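Local coordinates for protein FAD-binding oxidoreductase (Gulosibacter chungangensis, PDB 7PBG) that oxidises 4-ethylphenol and related 4-alkylphenols with a covalently bound FAD, dehydrogenating the alkyl side chain to give 4-vinylphenol-type products, at residues N17-F22 / I73-I79; A144-I148 / L235-P239; C287-E293 / R363-L367; F396-S402 / Y473-H479. Residues are numbered along the deposited sequence.

Interaction 1. Residues N17-F22 / I73-I79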
# COMPACT_ATOMS: atom_id res chain seq x y z
N ASN A 17 31.39 -26.57 -11.16
CA ASN A 17 31.27 -26.03 -12.54
C ASN A 17 30.55 -24.68 -12.45
O ASN A 17 31.04 -23.74 -13.09
CB ASN A 17 30.58 -26.96 -13.52
CG ASN A 17 31.47 -28.08 -14.00
OD1 ASN A 17 32.69 -27.95 -14.02
ND2 ASN A 17 30.86 -29.17 -14.39
N ALA A 18 29.50 -24.59 -11.64
CA ALA A 18 28.75 -23.33 -11.39
C ALA A 18 29.66 -22.30 -10.73
O ALA A 18 29.67 -21.12 -11.16
CB ALA A 18 27.54 -23.62 -10.54
N ILE A 19 30.42 -22.70 -9.71
CA ILE A 19 31.39 -21.81 -9.00
C ILE A 19 32.42 -21.27 -10.00
O ILE A 19 32.72 -20.05 -9.96
CB ILE A 19 32.07 -22.53 -7.80
CG1 ILE A 19 31.08 -22.86 -6.68
CG2 ILE A 19 33.26 -21.73 -7.28
CD1 ILE A 19 30.51 -21.64 -5.93
N SER A 20 32.92 -22.11 -10.90
CA SER A 20 33.88 -21.68 -11.95
C SER A 20 33.21 -20.62 -12.87
O SER A 20 33.90 -19.61 -13.21
CB SER A 20 34.40 -22.88 -12.69
OG SER A 20 35.07 -22.46 -13.85
N GLU A 21 31.92 -20.76 -13.19
CA GLU A 21 31.19 -19.78 -14.06
C GLU A 21 30.94 -18.48 -13.27
O GLU A 21 31.19 -17.40 -13.83
CB GLU A 21 29.88 -20.39 -14.57
CG GLU A 21 30.10 -21.50 -15.60
CD GLU A 21 28.93 -21.76 -16.53
OE1 GLU A 21 28.29 -20.77 -16.98
OE2 GLU A 21 28.70 -22.93 -16.87
N PHE A 22 30.49 -18.55 -12.01
CA PHE A 22 30.36 -17.34 -11.15
C PHE A 22 31.71 -16.63 -11.09
O PHE A 22 31.78 -15.39 -11.30
CB PHE A 22 29.92 -17.74 -9.75
CG PHE A 22 28.55 -18.36 -9.63
CD1 PHE A 22 27.47 -17.87 -10.33
CD2 PHE A 22 28.33 -19.38 -8.73
CE1 PHE A 22 26.21 -18.42 -10.14
CE2 PHE A 22 27.07 -19.92 -8.55
CZ PHE A 22 26.02 -19.44 -9.27
N ILE A 73 23.20 -18.26 -14.47
CA ILE A 73 24.06 -19.43 -14.13
C ILE A 73 23.29 -20.32 -13.16
O ILE A 73 23.33 -21.56 -13.31
CB ILE A 73 25.44 -19.00 -13.59
CG1 ILE A 73 26.25 -18.30 -14.68
CG2 ILE A 73 26.19 -20.19 -13.01
CD1 ILE A 73 27.38 -17.45 -14.15
N ALA A 74 22.67 -19.77 -12.13
CA ALA A 74 21.92 -20.57 -11.13
C ALA A 74 20.84 -21.40 -11.81
O ALA A 74 20.66 -22.57 -11.47
CB ALA A 74 21.35 -19.67 -10.05
N ASN A 75 20.14 -20.81 -12.78
CA ASN A 75 19.08 -21.52 -13.54
C ASN A 75 19.71 -22.68 -14.33
O ASN A 75 19.15 -23.75 -14.32
CB ASN A 75 18.34 -20.57 -14.49
CG ASN A 75 17.20 -19.85 -13.82
OD1 ASN A 75 16.09 -20.39 -13.68
ND2 ASN A 75 17.45 -18.63 -13.39
N LYS A 76 20.86 -22.45 -14.96
CA LYS A 76 21.48 -23.49 -15.83
C LYS A 76 21.82 -24.70 -14.95
O LYS A 76 21.56 -25.83 -15.36
CB LYS A 76 22.70 -22.92 -16.55
CG LYS A 76 23.48 -23.92 -17.39
CD LYS A 76 24.67 -23.29 -18.07
CE LYS A 76 25.77 -24.28 -18.39
NZ LYS A 76 27.01 -23.57 -18.77
N TYR A 77 22.30 -24.47 -13.72
CA TYR A 77 22.77 -25.59 -12.85
C TYR A 77 21.71 -26.06 -11.87
O TYR A 77 22.00 -27.01 -11.18
CB TYR A 77 24.03 -25.16 -12.10
CG TYR A 77 25.22 -25.11 -13.01
CD1 TYR A 77 25.89 -26.27 -13.34
CD2 TYR A 77 25.65 -23.93 -13.57
CE1 TYR A 77 26.95 -26.26 -14.23
CE2 TYR A 77 26.71 -23.90 -14.47
CZ TYR A 77 27.38 -25.07 -14.78
OH TYR A 77 28.44 -25.03 -15.64
N GLY A 78 20.59 -25.35 -11.72
CA GLY A 78 19.56 -25.72 -10.72
C GLY A 78 20.03 -25.50 -9.29
O GLY A 78 19.67 -26.28 -8.42
N ILE A 79 20.82 -24.45 -9.07
CA ILE A 79 21.39 -24.11 -7.75
C ILE A 79 20.53 -23.03 -7.10
O ILE A 79 20.36 -21.98 -7.72
CB ILE A 79 22.86 -23.71 -7.89
CG1 ILE A 79 23.70 -24.95 -8.26
CG2 ILE A 79 23.32 -23.02 -6.63
CD1 ILE A 79 25.14 -24.62 -8.58
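Two antiparallel helices pack side by side in the FAD-binding half of this flavoprotein, of the PCMH type: 12-26 and 64-77, whose short segments run 164° apart with axes 10.1 Å from each other. The polar knot is E21. Its OE2 accepts a very short hydrogen bond from Y77 OH, 2.4 Å, and closes a salt bridge to K76 NZ at 2.6 Å, so one carboxylate oxygen ties down two side chains from consecutive residues. Next to it is an apolar seam. A18 CB sits over the face of the Y77 ring, 3.9 Å from its centroid, a CH-pi contact, and A18 CB also meets I79 CD1 at 3.3 Å. F22 CE1 reaches I73 CG2 at 3.4 Å. Helix 64-77 ends in a Schellman motif, G78 taking positive phi as its C-prime residue while I79 N bonds A74 O at 3.1 Å; the turn leaves I79 directed at A18. Beyond the seam, F22 rests on V31 and I59 of strands 31-32 and 57-59, and I79 touches F15 of helix 12-26.

Interaction 2. Residues A144-I148 / L235-P239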
# COMPACT_ATOMS: atom_id res chain seq x y z
N ALA A 144 19.45 18.42 3.32
CA ALA A 144 18.00 18.26 3.02
C ALA A 144 17.19 18.15 4.33
O ALA A 144 17.60 17.40 5.25
CB ALA A 144 17.80 17.06 2.12
N LYS A 145 16.08 18.87 4.46
CA LYS A 145 15.23 18.88 5.68
C LYS A 145 14.25 17.71 5.64
O LYS A 145 13.02 17.90 5.59
CB LYS A 145 14.53 20.23 5.84
CG LYS A 145 15.48 21.43 5.85
CD LYS A 145 16.62 21.29 6.82
CE LYS A 145 17.42 22.57 6.99
NZ LYS A 145 18.80 22.46 6.44
N LEU A 146 14.82 16.52 5.71
CA LEU A 146 14.10 15.23 5.64
C LEU A 146 14.58 14.36 6.79
O LEU A 146 15.74 14.47 7.21
CB LEU A 146 14.43 14.54 4.32
CG LEU A 146 14.05 15.26 3.02
CD1 LEU A 146 14.50 14.38 1.89
CD2 LEU A 146 12.58 15.56 2.94
N MET A 147 13.70 13.49 7.25
CA MET A 147 13.96 12.51 8.31
C MET A 147 13.88 11.12 7.70
O MET A 147 13.03 10.86 6.81
CB MET A 147 12.87 12.61 9.39
CG MET A 147 12.99 13.82 10.25
SD MET A 147 11.46 13.93 11.21
CE MET A 147 11.46 12.33 12.03
N ILE A 148 14.69 10.24 8.22
CA ILE A 148 14.49 8.80 7.93
C ILE A 148 13.63 8.17 9.04
O ILE A 148 13.32 8.81 10.05
CB ILE A 148 15.81 8.08 7.75
CG1 ILE A 148 16.57 7.95 9.07
CG2 ILE A 148 16.67 8.76 6.69
CD1 ILE A 148 17.53 6.79 9.08
N LEU A 235 10.51 9.99 2.34
CA LEU A 235 11.06 10.45 3.61
C LEU A 235 10.21 11.58 4.15
O LEU A 235 9.88 12.50 3.42
CB LEU A 235 12.51 10.95 3.44
CG LEU A 235 13.53 9.95 2.91
CD1 LEU A 235 14.95 10.56 2.89
CD2 LEU A 235 13.50 8.67 3.73
N MET A 236 9.91 11.49 5.42
CA MET A 236 9.07 12.51 6.07
C MET A 236 9.81 13.83 6.01
O MET A 236 10.97 13.95 6.45
CB MET A 236 8.73 12.11 7.51
CG MET A 236 7.78 13.08 8.18
SD MET A 236 7.27 12.33 9.75
CE MET A 236 7.11 13.78 10.79
N PRO A 237 9.15 14.92 5.57
CA PRO A 237 9.72 16.24 5.77
C PRO A 237 9.89 16.55 7.27
O PRO A 237 9.02 16.25 8.05
CB PRO A 237 8.66 17.17 5.13
CG PRO A 237 7.97 16.30 4.13
CD PRO A 237 7.89 14.96 4.81
N THR A 238 11.03 17.12 7.63
CA THR A 238 11.34 17.47 9.02
C THR A 238 10.36 18.53 9.49
O THR A 238 10.27 19.60 8.91
CB THR A 238 12.80 17.95 9.14
OG1 THR A 238 13.69 16.96 8.62
CG2 THR A 238 13.17 18.30 10.56
N PRO A 239 9.64 18.27 10.60
CA PRO A 239 8.69 19.22 11.18
C PRO A 239 9.42 20.28 11.98
O PRO A 239 10.60 20.18 12.23
CB PRO A 239 7.78 18.37 12.07
CG PRO A 239 8.68 17.22 12.49
CD PRO A 239 9.70 17.02 11.38
O HOH W 1 10.94 9.23 7.00
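Two direct backbone hydrogen bonds hold this pairing: T238 N to K145 O at 3.0 Å, nearly linear, and M147 N to M236 O at 2.9 Å. They flank the antiparallel, non-hydrogen-bonded pair L146 and P237, whose CA atoms are just 4.5 Å apart. L146 CA also comes within 3.5 Å of M236 O in a CA-H...O contact. On the other side of the M147/M236 pair a water bridges, donating to M147 O at 2.7 Å and accepting from M236 N at 2.9 Å. Side chains then fill in around this short backbone link. M147 SD lies 3.6 Å from P239 CD and 4.4 Å from M236 CE, while L146 CD1 meets L235 CD1 at 4.0 Å and I148 CG2 meets L235 CD2 at 4.3 Å. The side chains of L146 and I148 also pack against helix 132-142, on V139 and Y136 among others. P237 packs on G268 of the second subunit. Strand 146-147 thus joins the end of strand 226-237 in the antiparallel sheet of the FAD-binding region, and the chemistry implies a brief, partly hydrated pairing, with two backbone N-H...O hydrogen bonds setting the register and M147, L235, L146 and T238 contributing the largest covered areas.

Interaction 3. Residues C287-E293 / R363-L367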
# COMPACT_ATOMS: atom_id res chain seq x y z
N CYS A 287 18.02 -3.12 28.00
CA CYS A 287 18.70 -2.10 27.19
C CYS A 287 19.74 -1.33 27.98
O CYS A 287 20.57 -0.65 27.33
CB CYS A 287 17.70 -1.17 26.53
SG CYS A 287 16.69 -2.06 25.31
N VAL A 288 19.71 -1.37 29.30
CA VAL A 288 20.56 -0.51 30.17
C VAL A 288 21.19 -1.30 31.30
O VAL A 288 21.87 -0.69 32.12
CB VAL A 288 19.78 0.65 30.80
CG1 VAL A 288 19.38 1.65 29.74
CG2 VAL A 288 18.61 0.14 31.62
N SER A 289 21.06 -2.62 31.27
CA SER A 289 21.61 -3.45 32.36
C SER A 289 21.68 -4.90 31.92
O SER A 289 21.02 -5.27 30.95
CB SER A 289 20.79 -3.29 33.59
OG SER A 289 19.50 -3.92 33.42
N LYS A 290 22.34 -5.71 32.74
CA LYS A 290 22.45 -7.18 32.56
C LYS A 290 21.59 -7.88 33.61
O LYS A 290 21.29 -7.31 34.65
CB LYS A 290 23.91 -7.63 32.72
CG LYS A 290 24.85 -7.09 31.67
CD LYS A 290 26.22 -7.75 31.72
CE LYS A 290 27.07 -7.35 30.53
NZ LYS A 290 27.18 -5.88 30.43
N ARG A 291 21.17 -9.09 33.28
CA ARG A 291 20.21 -9.85 34.10
C ARG A 291 20.68 -9.97 35.54
O ARG A 291 19.88 -9.84 36.45
CB ARG A 291 20.13 -11.27 33.54
CG ARG A 291 18.87 -12.00 33.99
CD ARG A 291 18.85 -13.38 33.40
NE ARG A 291 17.54 -14.05 33.52
CZ ARG A 291 17.16 -14.85 34.50
NH1 ARG A 291 17.97 -15.13 35.51
NH2 ARG A 291 15.95 -15.39 34.46
N GLU A 292 21.98 -10.25 35.73
CA GLU A 292 22.51 -10.53 37.09
C GLU A 292 22.45 -9.27 37.95
O GLU A 292 22.55 -9.42 39.22
CB GLU A 292 23.92 -11.09 36.99
CG GLU A 292 23.88 -12.55 36.55
CD GLU A 292 25.25 -13.19 36.49
OE1 GLU A 292 25.31 -14.39 36.81
OE2 GLU A 292 26.26 -12.48 36.15
N GLU A 293 22.28 -8.09 37.36
CA GLU A 293 22.15 -6.85 38.19
C GLU A 293 20.87 -6.95 39.00
O GLU A 293 20.75 -6.28 40.06
CB GLU A 293 22.19 -5.58 37.34
CG GLU A 293 23.53 -5.35 36.66
CD GLU A 293 23.59 -4.14 35.77
OE1 GLU A 293 24.02 -4.24 34.61
OE2 GLU A 293 23.30 -3.03 36.27
N ARG A 363 19.39 6.13 34.13
CA ARG A 363 19.10 5.11 33.11
C ARG A 363 17.70 5.33 32.52
O ARG A 363 17.52 5.06 31.30
CB ARG A 363 19.29 3.69 33.65
CG ARG A 363 20.75 3.36 33.88
CD ARG A 363 20.91 2.11 34.70
NE ARG A 363 20.46 2.23 36.10
CZ ARG A 363 20.51 1.24 36.99
NH1 ARG A 363 20.95 0.04 36.63
NH2 ARG A 363 20.09 1.44 38.21
N ALA A 364 16.74 5.84 33.29
CA ALA A 364 15.41 6.18 32.72
C ALA A 364 15.63 7.20 31.59
O ALA A 364 14.98 7.14 30.52
CB ALA A 364 14.46 6.73 33.76
N SER A 365 16.50 8.18 31.84
CA SER A 365 16.73 9.25 30.84
C SER A 365 17.42 8.69 29.59
O SER A 365 17.14 9.15 28.49
CB SER A 365 17.45 10.42 31.42
OG SER A 365 18.85 10.19 31.47
N GLU A 366 18.23 7.66 29.75
CA GLU A 366 18.93 7.02 28.63
C GLU A 366 17.91 6.28 27.80
O GLU A 366 17.97 6.32 26.53
CB GLU A 366 19.99 6.09 29.23
CG GLU A 366 20.91 5.44 28.21
CD GLU A 366 21.78 4.35 28.81
OE1 GLU A 366 22.02 4.43 30.08
OE2 GLU A 366 22.17 3.37 28.03
N LEU A 367 16.99 5.61 28.48
CA LEU A 367 15.93 4.84 27.77
C LEU A 367 15.04 5.77 26.98
O LEU A 367 14.80 5.54 25.77
CB LEU A 367 15.15 4.04 28.78
CG LEU A 367 15.88 2.83 29.35
CD1 LEU A 367 15.16 2.33 30.59
CD2 LEU A 367 16.02 1.73 28.31
O HOH W 2 22.83 0.33 27.32
O HOH W 3 22.93 -0.83 34.64
O HOH W 4 23.41 1.64 31.52
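This is a small, partly hydrated contact between the C-terminal end of helix 281-288, with the loop after it, and the first turn of helix 363-375, burying 265 Å² with no direct hydrogen bond across it. Its dry part is centred on V288: V288 CG1 meets L367 CD2 at 3.7 Å, and C287 CB (side chain about 7 Å from FAD) approaches the same L367 CD2 at 3.8 Å. Water does the polar work. One donates to V288 O (2.7 Å) and E293 OE2 (2.8 Å) and accepts from R363 NH1 (2.9 Å), bridging a pair whose direct salt bridge, E293 OE2 to R363 NH1, is long at 3.9 Å. A second links C287 O (2.5 Å) to E366 OE2 (3.2 Å), an oxygen also hydrogen-bonded to H382. Within its own segment K290 N donates to E293 OE1 at 2.9 Å. Helix 303-313 covers V288 and R363 through L313; helices flanking a large antiparallel sheet probably form the substrate-side domain, as in PCMH-type flavin oxidases.

Interaction 4. Residues F396-S402 / Y473-H479. With FAD (flavin-adenine dinucleotide), chain C.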
# COMPACT_ATOMS: atom_id res chain seq x y z
N PHE A 396 14.36 -14.62 18.96
CA PHE A 396 13.61 -15.52 18.06
C PHE A 396 12.16 -15.11 18.17
O PHE A 396 11.50 -15.52 19.10
CB PHE A 396 13.92 -16.95 18.49
CG PHE A 396 13.36 -18.07 17.65
CD1 PHE A 396 13.94 -18.40 16.45
CD2 PHE A 396 12.23 -18.78 18.05
CE1 PHE A 396 13.45 -19.44 15.67
CE2 PHE A 396 11.74 -19.81 17.29
CZ PHE A 396 12.34 -20.15 16.10
N PHE A 397 11.69 -14.27 17.23
CA PHE A 397 10.47 -13.47 17.45
C PHE A 397 9.21 -14.33 17.32
O PHE A 397 9.10 -15.11 16.39
CB PHE A 397 10.39 -12.29 16.47
CG PHE A 397 11.34 -11.19 16.81
CD1 PHE A 397 11.10 -10.35 17.90
CD2 PHE A 397 12.46 -10.97 16.04
CE1 PHE A 397 12.01 -9.36 18.24
CE2 PHE A 397 13.36 -9.96 16.35
CZ PHE A 397 13.11 -9.14 17.45
N TYR A 398 8.30 -14.13 18.24
CA TYR A 398 6.86 -14.48 18.11
C TYR A 398 6.09 -13.17 18.10
O TYR A 398 5.98 -12.55 19.17
CB TYR A 398 6.43 -15.37 19.26
CG TYR A 398 4.94 -15.60 19.35
CD1 TYR A 398 4.29 -16.35 18.39
CD2 TYR A 398 4.20 -15.08 20.39
CE1 TYR A 398 2.92 -16.52 18.43
CE2 TYR A 398 2.83 -15.30 20.47
CZ TYR A 398 2.19 -16.00 19.47
OH TYR A 398 0.84 -16.22 19.50
N ALA A 399 5.55 -12.76 16.95
CA ALA A 399 4.93 -11.42 16.85
C ALA A 399 3.56 -11.48 16.18
O ALA A 399 3.44 -11.12 15.02
CB ALA A 399 5.87 -10.51 16.14
N PRO A 400 2.54 -11.97 16.88
CA PRO A 400 1.22 -12.02 16.27
C PRO A 400 0.50 -10.67 16.22
O PRO A 400 0.65 -9.83 17.08
CB PRO A 400 0.43 -12.96 17.16
CG PRO A 400 1.07 -12.80 18.52
CD PRO A 400 2.56 -12.59 18.22
N VAL A 401 -0.44 -10.62 15.29
CA VAL A 401 -1.27 -9.43 15.07
C VAL A 401 -2.71 -9.82 15.42
O VAL A 401 -3.12 -10.95 15.16
CB VAL A 401 -1.14 -8.89 13.64
CG1 VAL A 401 -1.49 -9.89 12.56
CG2 VAL A 401 -1.88 -7.57 13.47
N SER A 402 -3.45 -8.89 15.99
CA SER A 402 -4.83 -9.15 16.45
C SER A 402 -5.65 -7.85 16.46
O SER A 402 -5.10 -6.82 16.16
CB SER A 402 -4.79 -9.77 17.79
OG SER A 402 -4.19 -8.88 18.70
N TYR A 473 -4.96 -15.38 16.41
CA TYR A 473 -3.79 -14.45 16.41
C TYR A 473 -2.74 -15.01 15.46
O TYR A 473 -2.29 -16.15 15.66
CB TYR A 473 -3.17 -14.37 17.80
CG TYR A 473 -4.10 -13.95 18.91
CD1 TYR A 473 -3.85 -14.35 20.22
CD2 TYR A 473 -5.24 -13.18 18.67
CE1 TYR A 473 -4.70 -13.98 21.25
CE2 TYR A 473 -6.10 -12.83 19.69
CZ TYR A 473 -5.81 -13.21 20.99
OH TYR A 473 -6.64 -12.83 22.01
N GLY A 474 -2.48 -14.28 14.39
CA GLY A 474 -1.68 -14.78 13.28
C GLY A 474 -0.35 -14.07 13.24
O GLY A 474 -0.25 -12.88 13.55
N ILE A 475 0.63 -14.82 12.82
CA ILE A 475 2.04 -14.35 12.73
C ILE A 475 2.21 -13.83 11.32
O ILE A 475 1.82 -14.54 10.39
CB ILE A 475 2.97 -15.53 13.06
CG1 ILE A 475 2.87 -15.93 14.54
CG2 ILE A 475 4.39 -15.22 12.65
CD1 ILE A 475 3.30 -14.85 15.48
N TYR A 476 2.86 -12.70 11.11
CA TYR A 476 3.05 -12.18 9.74
C TYR A 476 4.54 -11.97 9.42
O TYR A 476 4.81 -11.43 8.39
CB TYR A 476 2.34 -10.84 9.60
CG TYR A 476 2.77 -9.88 10.67
CD1 TYR A 476 3.94 -9.14 10.53
CD2 TYR A 476 2.10 -9.82 11.87
CE1 TYR A 476 4.40 -8.35 11.57
CE2 TYR A 476 2.52 -9.01 12.90
CZ TYR A 476 3.69 -8.29 12.75
OH TYR A 476 4.12 -7.49 13.77
N ARG A 477 5.44 -12.47 10.26
CA ARG A 477 6.90 -12.44 9.99
C ARG A 477 7.48 -13.55 10.84
O ARG A 477 7.14 -13.65 12.01
CB ARG A 477 7.46 -11.07 10.35
CG ARG A 477 8.87 -10.84 9.82
CD ARG A 477 9.39 -9.50 10.13
NE ARG A 477 10.79 -9.32 9.79
CZ ARG A 477 11.44 -8.21 10.05
NH1 ARG A 477 10.79 -7.21 10.60
NH2 ARG A 477 12.70 -8.10 9.74
N ALA A 478 8.29 -14.41 10.26
CA ALA A 478 8.77 -15.56 11.04
C ALA A 478 10.13 -16.04 10.56
O ALA A 478 10.41 -16.02 9.36
CB ALA A 478 7.72 -16.64 10.97
N HIS A 479 10.88 -16.59 11.50
CA HIS A 479 12.15 -17.29 11.26
C HIS A 479 11.96 -18.38 10.20
O HIS A 479 10.88 -19.07 10.17
CB HIS A 479 12.69 -17.83 12.59
CG HIS A 479 14.10 -18.28 12.55
ND1 HIS A 479 14.54 -19.45 11.91
CD2 HIS A 479 15.21 -17.73 13.10
CE1 HIS A 479 15.87 -19.58 12.09
NE2 HIS A 479 16.29 -18.55 12.86
PA FAD C . 18.15 -8.35 5.19
O1A FAD C . 18.61 -9.45 6.09
O2A FAD C . 19.11 -7.80 4.17
O5B FAD C . 16.87 -8.85 4.43
C5B FAD C . 15.83 -9.55 5.10
C4B FAD C . 15.16 -10.44 4.09
O4B FAD C . 14.52 -9.65 3.04
C3B FAD C . 16.08 -11.40 3.32
O3B FAD C . 16.36 -12.58 4.07
C2B FAD C . 15.32 -11.61 2.00
O2B FAD C . 14.31 -12.59 2.20
C1B FAD C . 14.74 -10.22 1.76
N9A FAD C . 15.60 -9.34 1.01
C8A FAD C . 16.40 -8.37 1.53
N7A FAD C . 17.04 -7.72 0.61
C5A FAD C . 16.68 -8.32 -0.58
C6A FAD C . 17.00 -8.03 -1.91
N6A FAD C . 17.87 -7.07 -2.26
N1A FAD C . 16.45 -8.82 -2.85
C2A FAD C . 15.58 -9.79 -2.47
N3A FAD C . 15.18 -10.12 -1.25
C4A FAD C . 15.78 -9.34 -0.34
N1 FAD C . 12.81 -5.28 12.80
C2 FAD C . 12.00 -4.29 12.51
O2 FAD C . 11.43 -4.22 11.39
N3 FAD C . 11.80 -3.26 13.36
C4 FAD C . 12.36 -3.22 14.61
O4 FAD C . 12.20 -2.22 15.33
C4X FAD C . 13.19 -4.27 14.98
N5 FAD C . 13.71 -4.24 16.18
C5X FAD C . 14.54 -5.28 16.51
C6 FAD C . 15.13 -5.26 17.78
C7 FAD C . 16.02 -6.24 18.19
C7M FAD C . 16.64 -6.16 19.56
C8 FAD C . 16.34 -7.27 17.28
C8M FAD C . 17.30 -8.35 17.67
C9 FAD C . 15.74 -7.32 16.04
C9A FAD C . 14.84 -6.33 15.61
N10 FAD C . 14.26 -6.31 14.34
C10 FAD C . 13.42 -5.27 13.98
C1' FAD C . 14.59 -7.33 13.31
C2' FAD C . 15.79 -6.94 12.44
O2' FAD C . 16.88 -6.37 13.25
C3' FAD C . 15.50 -5.89 11.35
O3' FAD C . 14.27 -6.17 10.72
C4' FAD C . 16.58 -5.73 10.27
O4' FAD C . 16.49 -4.42 9.68
C5' FAD C . 16.45 -6.79 9.21
O5' FAD C . 17.72 -7.13 8.64
P FAD C . 18.27 -6.40 7.33
O1P FAD C . 19.75 -6.59 7.28
O2P FAD C . 17.74 -5.00 7.38
O3P FAD C . 17.57 -7.17 6.12
O HOH W 5 10.74 -15.51 14.21
O HOH W 6 6.98 -14.14 14.77
O HOH W 7 4.73 -11.57 13.05
O HOH W 8 -4.82 -12.38 13.56
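V401 N donates to G474 O at 2.9 Å, the firm direct hydrogen bond of this antiparallel pairing; its return, G474 N to V401 O, is weak at 3.5 Å. A water reinforces that second link, donating to V401 O (2.7 Å) and accepting weakly from G474 N (3.1 Å). Toward F396 the strands part and water fills the gap. F397 O accepts from two waters, each at 2.8 Å: one accepts from H479 N (2.9 Å), the other accepts from A399 N (2.9 Å) and donates to R477 O (2.8 Å). A third water joins A399 O (2.4 Å) to Y476 N (2.9 Å). Strand 474-475 is the edge strand, within this chain, of the eight-stranded antiparallel sheet, paired with strand 393-402, which carries H395, the covalent attachment point of FAD. R477 hydrogen-bonds the cofactor: R477 NH1 donates to FAD O2 (3.2 Å), R477 NH2 to FAD O3' (2.7 Å) and also to N89 OD1, while its NE is salt-bridged to E164. F397 CZ comes within 3.5 Å of FAD C9. H479 NE2 bonds D43, and I475 O accepts from Y490 OH. Among the apolar contacts are I475 CD1 against Y398 CE1 (3.4 Å) and V401 CG1 against Y476 CD2 (3.7 Å); F396 CE1 lies 3.4 Å from H479 CG, the rings oblique. The Y476 ring also meets Y208 of the second subunit.

Along the chain the four contacts come in series, each closing before the next opens. Interactions 1 and 2 belong to the FAD-binding region, joining helices 12-26 and 64-77 and then strands 146-147 and 226-237, with centres about 44 Å apart. Interactions 3 and 4 come later; helix 363-375 and strand 393-402 follow each other in sequence, and their contacts are about 27 Å apart by centres, about 11 Å by nearest atoms. Interactions 1 and 3 lie on opposite sides of the chain's centre, their own centres about 50 Å apart, whereas interaction 4, whose centre is about 11 Å from the chain's centre, meets the flavin directly. Interactions 2 and 4 both touch the second subunit; in interaction 4, residues contacting FAD and residues contacting that subunit lie side by side.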